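Local coordinates for protein probable aspartate aminotransferase 2 (Methanococcus jannaschii, PDB 2Z61) that catalyses the pyridoxal phosphate-dependent transfer of an amino group from alanine to a furancarboxaldehyde phosphate, giving the precursor of the furan moiety of methanofuran, at residues I32-G37 and E355-G360; L167-D172 and E299-I304; Y308-I313 and Y345-Y350. All blocks are in the same frame, centred on the assembly; numbering follows the deposited sequence.

Contact 1. Residues I32-G37 and E355-G360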
loop_
_atom_site.group_PDB
_atom_site.type_symbol
_atom_site.label_atom_id
_atom_site.label_comp_id
_atom_site.label_asym_id
_atom_site.label_seq_id
_atom_site.Cartn_x
_atom_site.Cartn_y
_atom_site.Cartn_z
ATOM N N ILE A 32 -7.926 -30.548 4.494
ATOM C CA ILE A 32 -8.230 -29.757 5.681
ATOM C C ILE A 32 -7.134 -28.719 5.879
ATOM O O ILE A 32 -5.975 -29.059 6.132
ATOM C CB ILE A 32 -8.343 -30.628 6.949
ATOM C CG1 ILE A 32 -9.548 -31.565 6.825
ATOM C CG2 ILE A 32 -8.497 -29.736 8.178
ATOM C CD1 ILE A 32 -9.749 -32.482 8.017
ATOM N N HIS A 33 -7.518 -27.453 5.760
ATOM C CA HIS A 33 -6.591 -26.335 5.896
ATOM C C HIS A 33 -6.366 -25.832 7.328
ATOM O O HIS A 33 -7.256 -25.230 7.940
ATOM C CB HIS A 33 -7.076 -25.176 5.027
ATOM C CG HIS A 33 -6.991 -25.446 3.558
ATOM N ND1 HIS A 33 -5.829 -25.281 2.836
ATOM C CD2 HIS A 33 -7.923 -25.885 2.678
ATOM C CE1 HIS A 33 -6.048 -25.603 1.574
ATOM N NE2 HIS A 33 -7.310 -25.973 1.451
ATOM N N LEU A 34 -5.169 -26.081 7.853
ATOM C CA LEU A 34 -4.804 -25.627 9.189
ATOM C C LEU A 34 -3.568 -24.756 9.063
ATOM O O LEU A 34 -2.724 -24.723 9.959
ATOM C CB LEU A 34 -4.500 -26.811 10.104
ATOM C CG LEU A 34 -5.649 -27.784 10.363
ATOM C CD1 LEU A 34 -5.222 -28.780 11.427
ATOM C CD2 LEU A 34 -6.881 -27.016 10.818
ATOM N N GLU A 35 -3.470 -24.057 7.938
ATOM C CA GLU A 35 -2.336 -23.183 7.658
ATOM C C GLU A 35 -2.812 -21.775 7.298
ATOM O O GLU A 35 -2.015 -20.927 6.899
ATOM C CB GLU A 35 -1.512 -23.752 6.494
ATOM C CG GLU A 35 -2.041 -23.392 5.094
ATOM C CD GLU A 35 -3.376 -24.048 4.746
ATOM O OE1 GLU A 35 -4.120 -24.444 5.660
ATOM O OE2 GLU A 35 -3.688 -24.157 3.543
ATOM N N ILE A 36 -4.113 -21.537 7.448
ATOM C CA ILE A 36 -4.724 -20.247 7.124
ATOM C C ILE A 36 -4.289 -19.128 8.066
ATOM O O ILE A 36 -4.431 -19.240 9.280
ATOM C CB ILE A 36 -6.260 -20.352 7.160
ATOM C CG1 ILE A 36 -6.719 -21.469 6.216
ATOM C CG2 ILE A 36 -6.891 -19.025 6.754
ATOM C CD1 ILE A 36 -8.166 -21.890 6.412
ATOM N N GLY A 37 -3.777 -18.044 7.490
ATOM C CA GLY A 37 -3.312 -16.921 8.284
ATOM C C GLY A 37 -4.308 -15.796 8.494
ATOM O O GLY A 37 -3.936 -14.725 8.976
ATOM N N GLU A 355 -15.620 -28.093 13.253
ATOM C CA GLU A 355 -15.712 -29.435 12.684
ATOM C C GLU A 355 -14.493 -29.800 11.836
ATOM O O GLU A 355 -13.905 -30.866 12.019
ATOM C CB GLU A 355 -16.987 -29.563 11.851
ATOM C CG GLU A 355 -17.113 -28.511 10.770
ATOM C CD GLU A 355 -18.425 -28.604 10.018
ATOM O OE1 GLU A 355 -18.690 -29.664 9.406
ATOM O OE2 GLU A 355 -19.191 -27.614 10.041
ATOM N N ASN A 356 -14.111 -28.921 10.913
ATOM C CA ASN A 356 -12.947 -29.177 10.070
ATOM C C ASN A 356 -11.705 -29.415 10.926
ATOM O O ASN A 356 -10.889 -30.285 10.618
ATOM C CB ASN A 356 -12.699 -28.000 9.121
ATOM C CG ASN A 356 -13.727 -27.921 8.003
ATOM O OD1 ASN A 356 -13.752 -26.961 7.228
ATOM N ND2 ASN A 356 -14.574 -28.938 7.905
ATOM N N ILE A 357 -11.561 -28.646 12.000
ATOM C CA ILE A 357 -10.409 -28.798 12.880
ATOM C C ILE A 357 -10.417 -30.163 13.574
ATOM O O ILE A 357 -9.369 -30.793 13.736
ATOM C CB ILE A 357 -10.374 -27.671 13.945
ATOM C CG1 ILE A 357 -10.214 -26.312 13.254
ATOM C CG2 ILE A 357 -9.215 -27.898 14.914
ATOM C CD1 ILE A 357 -10.220 -25.129 14.202
ATOM N N LYS A 358 -11.599 -30.614 13.987
ATOM C CA LYS A 358 -11.725 -31.907 14.654
ATOM C C LYS A 358 -11.237 -33.034 13.751
ATOM O O LYS A 358 -10.353 -33.807 14.128
ATOM C CB LYS A 358 -13.177 -32.172 15.046
ATOM C CG LYS A 358 -13.405 -33.587 15.568
ATOM C CD LYS A 358 -14.883 -33.898 15.750
ATOM C CE LYS A 358 -15.463 -33.101 16.902
ATOM N NZ LYS A 358 -14.886 -33.551 18.200
ATOM N N GLU A 359 -11.814 -33.126 12.557
ATOM C CA GLU A 359 -11.418 -34.163 11.619
ATOM C C GLU A 359 -9.937 -34.029 11.302
ATOM O O GLU A 359 -9.227 -35.023 11.150
ATOM C CB GLU A 359 -12.239 -34.064 10.336
ATOM C CG GLU A 359 -11.867 -35.109 9.303
ATOM C CD GLU A 359 -12.985 -35.372 8.318
ATOM O OE1 GLU A 359 -13.493 -34.401 7.719
ATOM O OE2 GLU A 359 -13.355 -36.552 8.143
ATOM N N GLY A 360 -9.474 -32.787 11.213
ATOM C CA GLY A 360 -8.075 -32.544 10.929
ATOM C C GLY A 360 -7.197 -33.128 12.017
ATOM O O GLY A 360 -6.202 -33.791 11.731
#

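Contact 2. Residues L167-D172 and E299-I304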
loop_
_atom_site.group_PDB
_atom_site.type_symbol
_atom_site.label_atom_id
_atom_site.label_comp_id
_atom_site.label_asym_id
_atom_site.label_seq_id
_atom_site.Cartn_x
_atom_site.Cartn_y
_atom_site.Cartn_z
ATOM N N LEU A 167 3.911 -18.153 17.634
ATOM C CA LEU A 167 3.694 -18.735 18.962
ATOM C C LEU A 167 2.310 -18.682 19.601
ATOM O O LEU A 167 1.912 -19.624 20.278
ATOM C CB LEU A 167 4.718 -18.142 19.932
ATOM C CG LEU A 167 6.177 -18.387 19.534
ATOM C CD1 LEU A 167 7.114 -17.552 20.395
ATOM C CD2 LEU A 167 6.490 -19.866 19.677
ATOM N N GLY A 168 1.570 -17.600 19.403
ATOM C CA GLY A 168 0.256 -17.510 20.016
ATOM C C GLY A 168 0.371 -17.137 21.486
ATOM O O GLY A 168 -0.590 -17.215 22.243
ATOM N N GLU A 169 1.562 -16.716 21.885
ATOM C CA GLU A 169 1.821 -16.347 23.266
ATOM C C GLU A 169 1.833 -14.839 23.465
ATOM O O GLU A 169 1.960 -14.078 22.508
ATOM C CB GLU A 169 3.167 -16.929 23.702
ATOM C CG GLU A 169 3.210 -18.447 23.697
ATOM C CD GLU A 169 4.611 -18.991 23.909
ATOM O OE1 GLU A 169 5.284 -18.566 24.871
ATOM O OE2 GLU A 169 5.039 -19.850 23.114
ATOM N N VAL A 170 1.693 -14.415 24.715
ATOM C CA VAL A 170 1.719 -13.001 25.066
ATOM C C VAL A 170 3.093 -12.740 25.674
ATOM O O VAL A 170 3.545 -13.502 26.527
ATOM C CB VAL A 170 0.635 -12.660 26.119
ATOM C CG1 VAL A 170 0.772 -11.213 26.558
ATOM C CG2 VAL A 170 -0.749 -12.895 25.545
ATOM N N ILE A 171 3.763 -11.680 25.230
ATOM C CA ILE A 171 5.089 -11.349 25.751
ATOM C C ILE A 171 4.950 -10.771 27.157
ATOM O O ILE A 171 4.059 -9.959 27.413
ATOM C CB ILE A 171 5.806 -10.317 24.848
ATOM C CG1 ILE A 171 6.053 -10.914 23.457
ATOM C CG2 ILE A 171 7.128 -9.901 25.478
ATOM C CD1 ILE A 171 6.774 -12.253 23.474
ATOM N N ASP A 172 5.830 -11.178 28.066
ATOM C CA ASP A 172 5.752 -10.683 29.431
ATOM C C ASP A 172 6.240 -9.253 29.635
ATOM O O ASP A 172 7.061 -8.733 28.874
ATOM C CB ASP A 172 6.503 -11.605 30.395
ATOM C CG ASP A 172 6.318 -11.186 31.847
ATOM O OD1 ASP A 172 7.316 -11.179 32.605
ATOM O OD2 ASP A 172 5.169 -10.846 32.222
ATOM N N GLU A 299 4.827 -30.625 22.842
ATOM C CA GLU A 299 5.071 -29.577 23.823
ATOM C C GLU A 299 4.729 -28.176 23.333
ATOM O O GLU A 299 5.058 -27.795 22.208
ATOM C CB GLU A 299 6.534 -29.590 24.269
ATOM C CG GLU A 299 6.870 -30.647 25.301
ATOM C CD GLU A 299 8.314 -30.570 25.745
ATOM O OE1 GLU A 299 8.758 -29.467 26.133
ATOM O OE2 GLU A 299 9.007 -31.609 25.706
ATOM N N VAL A 300 4.021 -27.422 24.162
ATOM C CA VAL A 300 3.706 -26.038 23.847
ATOM C C VAL A 300 3.914 -25.364 25.174
ATOM O O VAL A 300 4.161 -26.032 26.173
ATOM C CB VAL A 300 2.234 -25.810 23.410
ATOM C CG1 VAL A 300 1.961 -26.501 22.075
ATOM C CG2 VAL A 300 1.281 -26.279 24.504
ATOM N N ASN A 301 3.821 -24.049 25.203
ATOM C CA ASN A 301 4.021 -23.313 26.445
ATOM C C ASN A 301 3.130 -22.114 26.521
ATOM O O ASN A 301 3.588 -21.034 26.108
ATOM C CB ASN A 301 5.064 -22.291 26.330
ATOM C CG ASN A 301 6.372 -22.816 25.861
ATOM O OD1 ASN A 301 6.996 -23.635 26.539
ATOM N ND2 ASN A 301 6.811 -22.372 24.695
ATOM N N ASN A 302 1.960 -22.191 27.068
ATOM C CA ASN A 302 1.076 -21.032 27.140
ATOM C C ASN A 302 0.457 -20.218 25.989
ATOM O O ASN A 302 0.288 -19.007 26.086
ATOM C CB ASN A 302 1.356 -20.132 28.383
ATOM C CG ASN A 302 0.046 -19.772 29.129
ATOM O OD1 ASN A 302 -0.915 -20.544 29.141
ATOM N ND2 ASN A 302 0.031 -18.600 29.770
ATOM N N PRO A 303 0.061 -20.905 24.893
ATOM C CA PRO A 303 -0.577 -20.152 23.807
ATOM C C PRO A 303 -1.970 -19.654 24.234
ATOM O O PRO A 303 -2.900 -20.452 24.405
ATOM C CB PRO A 303 -0.625 -21.170 22.664
ATOM C CG PRO A 303 -0.830 -22.483 23.391
ATOM C CD PRO A 303 0.149 -22.342 24.561
ATOM N N ILE A 304 -2.099 -18.340 24.438
ATOM C CA ILE A 304 -3.381 -17.770 24.831
ATOM C C ILE A 304 -3.903 -16.632 23.949
ATOM O O ILE A 304 -4.830 -15.921 24.345
ATOM C CB ILE A 304 -3.329 -17.246 26.289
ATOM C CG1 ILE A 304 -2.241 -16.174 26.407
ATOM C CG2 ILE A 304 -3.060 -18.398 27.258
ATOM C CD1 ILE A 304 -2.111 -15.556 27.782
HETATM O O HOH W 1 4.518 -22.426 22.987
HETATM O O HOH W 2 2.287 -16.668 26.695
#

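Contact 3. Residues Y308-I313 and Y345-Y350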
loop_
_atom_site.group_PDB
_atom_site.type_symbol
_atom_site.label_atom_id
_atom_site.label_comp_id
_atom_site.label_asym_id
_atom_site.label_seq_id
_atom_site.Cartn_x
_atom_site.Cartn_y
_atom_site.Cartn_z
ATOM N N TYR A 308 -3.079 -19.280 16.716
ATOM C CA TYR A 308 -2.020 -20.216 16.373
ATOM C C TYR A 308 -1.499 -20.957 17.602
ATOM O O TYR A 308 -1.551 -20.451 18.725
ATOM C CB TYR A 308 -0.835 -19.474 15.751
ATOM C CG TYR A 308 -1.183 -18.484 14.666
ATOM C CD1 TYR A 308 -1.686 -18.907 13.433
ATOM C CD2 TYR A 308 -0.954 -17.118 14.851
ATOM C CE1 TYR A 308 -1.941 -17.987 12.408
ATOM C CE2 TYR A 308 -1.203 -16.196 13.836
ATOM C CZ TYR A 308 -1.694 -16.638 12.617
ATOM O OH TYR A 308 -1.911 -15.723 11.611
ATOM N N VAL A 309 -0.994 -22.162 17.365
ATOM C CA VAL A 309 -0.379 -22.990 18.396
ATOM C C VAL A 309 0.892 -23.474 17.698
ATOM O O VAL A 309 0.850 -23.895 16.535
ATOM C CB VAL A 309 -1.279 -24.172 18.805
ATOM C CG1 VAL A 309 -0.597 -24.987 19.885
ATOM C CG2 VAL A 309 -2.615 -23.647 19.336
ATOM N N PHE A 310 2.022 -23.389 18.393
ATOM C CA PHE A 310 3.316 -23.752 17.813
ATOM C C PHE A 310 3.993 -24.872 18.613
ATOM O O PHE A 310 4.978 -24.641 19.315
ATOM C CB PHE A 310 4.200 -22.498 17.803
ATOM C CG PHE A 310 5.337 -22.546 16.829
ATOM C CD1 PHE A 310 5.096 -22.651 15.462
ATOM C CD2 PHE A 310 6.648 -22.428 17.270
ATOM C CE1 PHE A 310 6.151 -22.633 14.548
ATOM C CE2 PHE A 310 7.708 -22.410 16.367
ATOM C CZ PHE A 310 7.456 -22.511 15.003
ATOM N N PRO A 311 3.486 -26.107 18.492
ATOM C CA PRO A 311 4.027 -27.268 19.204
ATOM C C PRO A 311 5.374 -27.813 18.748
ATOM O O PRO A 311 5.704 -27.785 17.557
ATOM C CB PRO A 311 2.926 -28.306 19.038
ATOM C CG PRO A 311 2.423 -28.007 17.659
ATOM C CD PRO A 311 2.328 -26.493 17.667
ATOM N N ASN A 312 6.142 -28.306 19.716
ATOM C CA ASN A 312 7.436 -28.927 19.451
ATOM C C ASN A 312 7.085 -30.399 19.248
ATOM O O ASN A 312 6.755 -31.098 20.206
ATOM C CB ASN A 312 8.365 -28.788 20.658
ATOM C CG ASN A 312 9.732 -29.406 20.413
ATOM O OD1 ASN A 312 9.840 -30.529 19.925
ATOM N ND2 ASN A 312 10.781 -28.672 20.759
ATOM N N ILE A 313 7.142 -30.864 18.007
ATOM C CA ILE A 313 6.798 -32.247 17.709
ATOM C C ILE A 313 7.989 -33.188 17.805
ATOM O O ILE A 313 7.923 -34.333 17.352
ATOM C CB ILE A 313 6.179 -32.369 16.306
ATOM C CG1 ILE A 313 7.201 -31.958 15.245
ATOM C CG2 ILE A 313 4.931 -31.499 16.219
ATOM C CD1 ILE A 313 6.708 -32.133 13.824
ATOM N N TYR A 345 9.470 -27.717 15.130
ATOM C CA TYR A 345 8.119 -27.198 15.260
ATOM C C TYR A 345 7.244 -27.097 13.980
ATOM O O TYR A 345 7.720 -27.245 12.851
ATOM C CB TYR A 345 8.262 -25.830 15.847
ATOM C CG TYR A 345 8.893 -25.812 17.221
ATOM C CD1 TYR A 345 10.262 -26.027 17.409
ATOM C CD2 TYR A 345 8.107 -25.551 18.344
ATOM C CE1 TYR A 345 10.832 -25.976 18.684
ATOM C CE2 TYR A 345 8.664 -25.499 19.624
ATOM C CZ TYR A 345 10.028 -25.711 19.785
ATOM O OH TYR A 345 10.580 -25.655 21.044
ATOM N N ILE A 346 5.962 -26.806 14.201
ATOM C CA ILE A 346 4.991 -26.589 13.134
ATOM C C ILE A 346 3.915 -25.657 13.691
ATOM O O ILE A 346 3.626 -25.673 14.891
ATOM C CB ILE A 346 4.300 -27.899 12.675
ATOM C CG1 ILE A 346 3.379 -28.422 13.779
ATOM C CG2 ILE A 346 5.346 -28.934 12.294
ATOM C CD1 ILE A 346 2.426 -29.507 13.312
ATOM N N ARG A 347 3.331 -24.839 12.828
ATOM C CA ARG A 347 2.286 -23.932 13.279
ATOM C C ARG A 347 0.925 -24.458 12.868
ATOM O O ARG A 347 0.705 -24.824 11.711
ATOM C CB ARG A 347 2.472 -22.528 12.697
ATOM C CG ARG A 347 1.459 -21.513 13.239
ATOM C CD ARG A 347 1.476 -20.202 12.456
ATOM N NE ARG A 347 0.721 -20.303 11.211
ATOM C CZ ARG A 347 0.569 -19.303 10.343
ATOM N NH1 ARG A 347 1.118 -18.119 10.581
ATOM N NH2 ARG A 347 -0.141 -19.486 9.234
ATOM N N ILE A 348 0.024 -24.517 13.840
ATOM C CA ILE A 348 -1.334 -24.960 13.595
ATOM C C ILE A 348 -2.239 -23.753 13.777
ATOM O O ILE A 348 -2.199 -23.085 14.813
ATOM C CB ILE A 348 -1.772 -26.067 14.582
ATOM C CG1 ILE A 348 -1.091 -27.389 14.210
ATOM C CG2 ILE A 348 -3.290 -26.223 14.559
ATOM C CD1 ILE A 348 -1.547 -28.578 15.047
ATOM N N SER A 349 -3.033 -23.462 12.757
ATOM C CA SER A 349 -3.958 -22.340 12.818
ATOM C C SER A 349 -5.373 -22.868 12.969
ATOM O O SER A 349 -5.819 -23.684 12.169
ATOM C CB SER A 349 -3.870 -21.509 11.540
ATOM O OG SER A 349 -4.979 -20.631 11.447
ATOM N N TYR A 350 -6.083 -22.415 13.995
ATOM C CA TYR A 350 -7.450 -22.872 14.182
ATOM C C TYR A 350 -8.453 -21.858 13.656
ATOM O O TYR A 350 -9.558 -21.709 14.185
ATOM C CB TYR A 350 -7.723 -23.223 15.652
ATOM C CG TYR A 350 -7.231 -22.230 16.684
ATOM C CD1 TYR A 350 -8.020 -21.152 17.081
ATOM C CD2 TYR A 350 -5.997 -22.408 17.312
ATOM C CE1 TYR A 350 -7.598 -20.286 18.088
ATOM C CE2 TYR A 350 -5.565 -21.543 18.315
ATOM C CZ TYR A 350 -6.370 -20.489 18.699
ATOM O OH TYR A 350 -5.947 -19.640 19.697
HETATM O O HOH W 3 -3.019 -19.579 20.893
#

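Contact 1. Residues I32-G37 and E355-G360
I32 drives its CD1 methyl onto helix 354-368, meeting the helical backbone at G360. In this fold type I aminotransferase the contact joins the short strand 32-33 to the C-terminal helix by packing alone, without a hydrogen bond across it. CD1 of I32 lies 3.2 Å from G360 N and, tightly, 3.4 Å from G360 CA. The extended end of the isoleucine (chi2 179°) places that methyl there, while the CG2 branch stands 3.5 Å from N356 O. That oxygen accepts the helical bond from G360 N, so the methyls rest against a carbonyl and an N-H already bonded to each other. A CB on G360 would run into I32 CG2. E359 closes one flank with its aliphatic CG, 3.6 Å from I32 CD1. Further along, L34 reaches in with CD2 to touch CG1 of I357 at 4.2 Å, a looser contact, and I357 packs in turn on L288 and V289 of helix 269-295.

Behind this first shell, backbone bonds from I32 and L34 to A331 fix the strand. H33 NE2 bonds E25 OE1, and H33 ND1 donates a hydrogen bond to the syn side of E35 OE2, modelled at a short 2.5 Å.

Contact 2. Residues L167-D172 and E299-I304
G168 and E169 meet residues N301-P303 where two irregular loops of the aminotransferase fold pass each other. One follows strand 155-161 and contains the end of an Asn-Pro-Leu-Gly sequence, this protein's form of the Asn-Pro-x-Gly motif of class I aminotransferases; the other leads from the long helix 269-295 toward strand 308-309.

Direct polar contacts are few and weak. I304 N lies 2.9 Å from G168 O, but its N-H is bent well away from a straight line (120°). The same oxygen receives a CA-H contact from P303, whose CB faces the carbonyl oxygens of L167 and G168. The positive phi of G168 (79°) would press a CB against the preceding carbonyl oxygen. E169 stretches its chain beyond CG, bringing its carboxylate to N301, where ND2 gives OE2 a straight but long and weak bond of 3.5 Å. OE1 instead lies 3.2 Å from N301 O, a pair of acceptors with no bond between them.

Two waters do much of the joining. Water 1 donates to E169 OE2 at 2.6 Å and accepts from N301 N at 2.8 Å and, weakly, from N301 ND2. Water 2 accepts from V170 N at 3.1 Å and donates to N302 O, linking the two main chains.

Apolar contact adds to this. P303 packs on L290, and V170 and I304 cross at about a right angle. A chi1 of 59° sets I304 CG1 between its backbone N and carbonyl carbon, 3.7 Å from V170 CG2, and the extended end brings CD1 to the same methyl.

Contact 3. Residues Y308-I313 and Y345-Y350
Y308 lays its ring almost parallel to the guanidinium of R347 (planes 14° apart), with CE1 above the centre of the guanidinium, 3.5 Å from CZ. The R347 chain bends at chi3 (80°), which brings NE alongside Y308 CD1. The two belong to neighbouring antiparallel strands, 308-309 and 346-349, of the small three-stranded sheet in this aminotransferase fold. V309 and I348 form the hydrogen-bonded pair: V309 N donates to I348 O at 3.0 Å, and I348 N returns a straighter bond to V309 O at 2.9 Å. Y308 and S349 make the adjacent non-hydrogen-bonded pair on the other face of the sheet, where S349 CB meets the edge of the Y308 ring.

R347 is probably the counterpart of the arginine that receives the substrate carboxylate in class I aminotransferases. Its NH1 bonds N165 OD1, while Y308 OH bonds Y192 OH, so both flat groups are also held from beyond the strands.

Past the regular pairing, aromatic packing takes over. CB of Y345 sits over one face of the F310 ring, 3.8 Å from its centroid; the two rings are near parallel but slid apart and barely overlap. N312 packs on the Y345 ring in turn, CB over a face, and its ND2 donates to Y345 OH at 3.0 Å, while N312 OD1 takes G314 N. An alanine at Y345 would probably leave N312 ND2 without its hydroxyl acceptor and open a gap beside N312 CB. On the neighbouring residues, I313 CD1 touches I346 CG2 at 3.8 Å.

At the opposite end Y350 turns its ring edge to V309 CG2, which approaches in the ring plane. Water 3 bridges this end, donating to Y308 O at 2.8 Å and accepting from Y350 OH.

In the fold
Contact 3 lies between the other two and touches both. Toward contact 1, S349 OG bonds I36 O at 2.6 Å and S349 N bonds L34 O at 3.1 Å, so strand 346-349 is tied to the chain around 32-37 just before the chain enters helix 354-368. Toward contact 2, E299 O and N312 N bond at 2.8 Å, and L167 CD2 packs on F310 CD2 at 3.5 Å. Contacts 1 and 2 do not touch, their nearest atoms being about 12 Å apart. R347, bonded to N165 and weakly to the E35 carbonyl, probably marks the substrate side of the active site, whose cofactor is carried by K222.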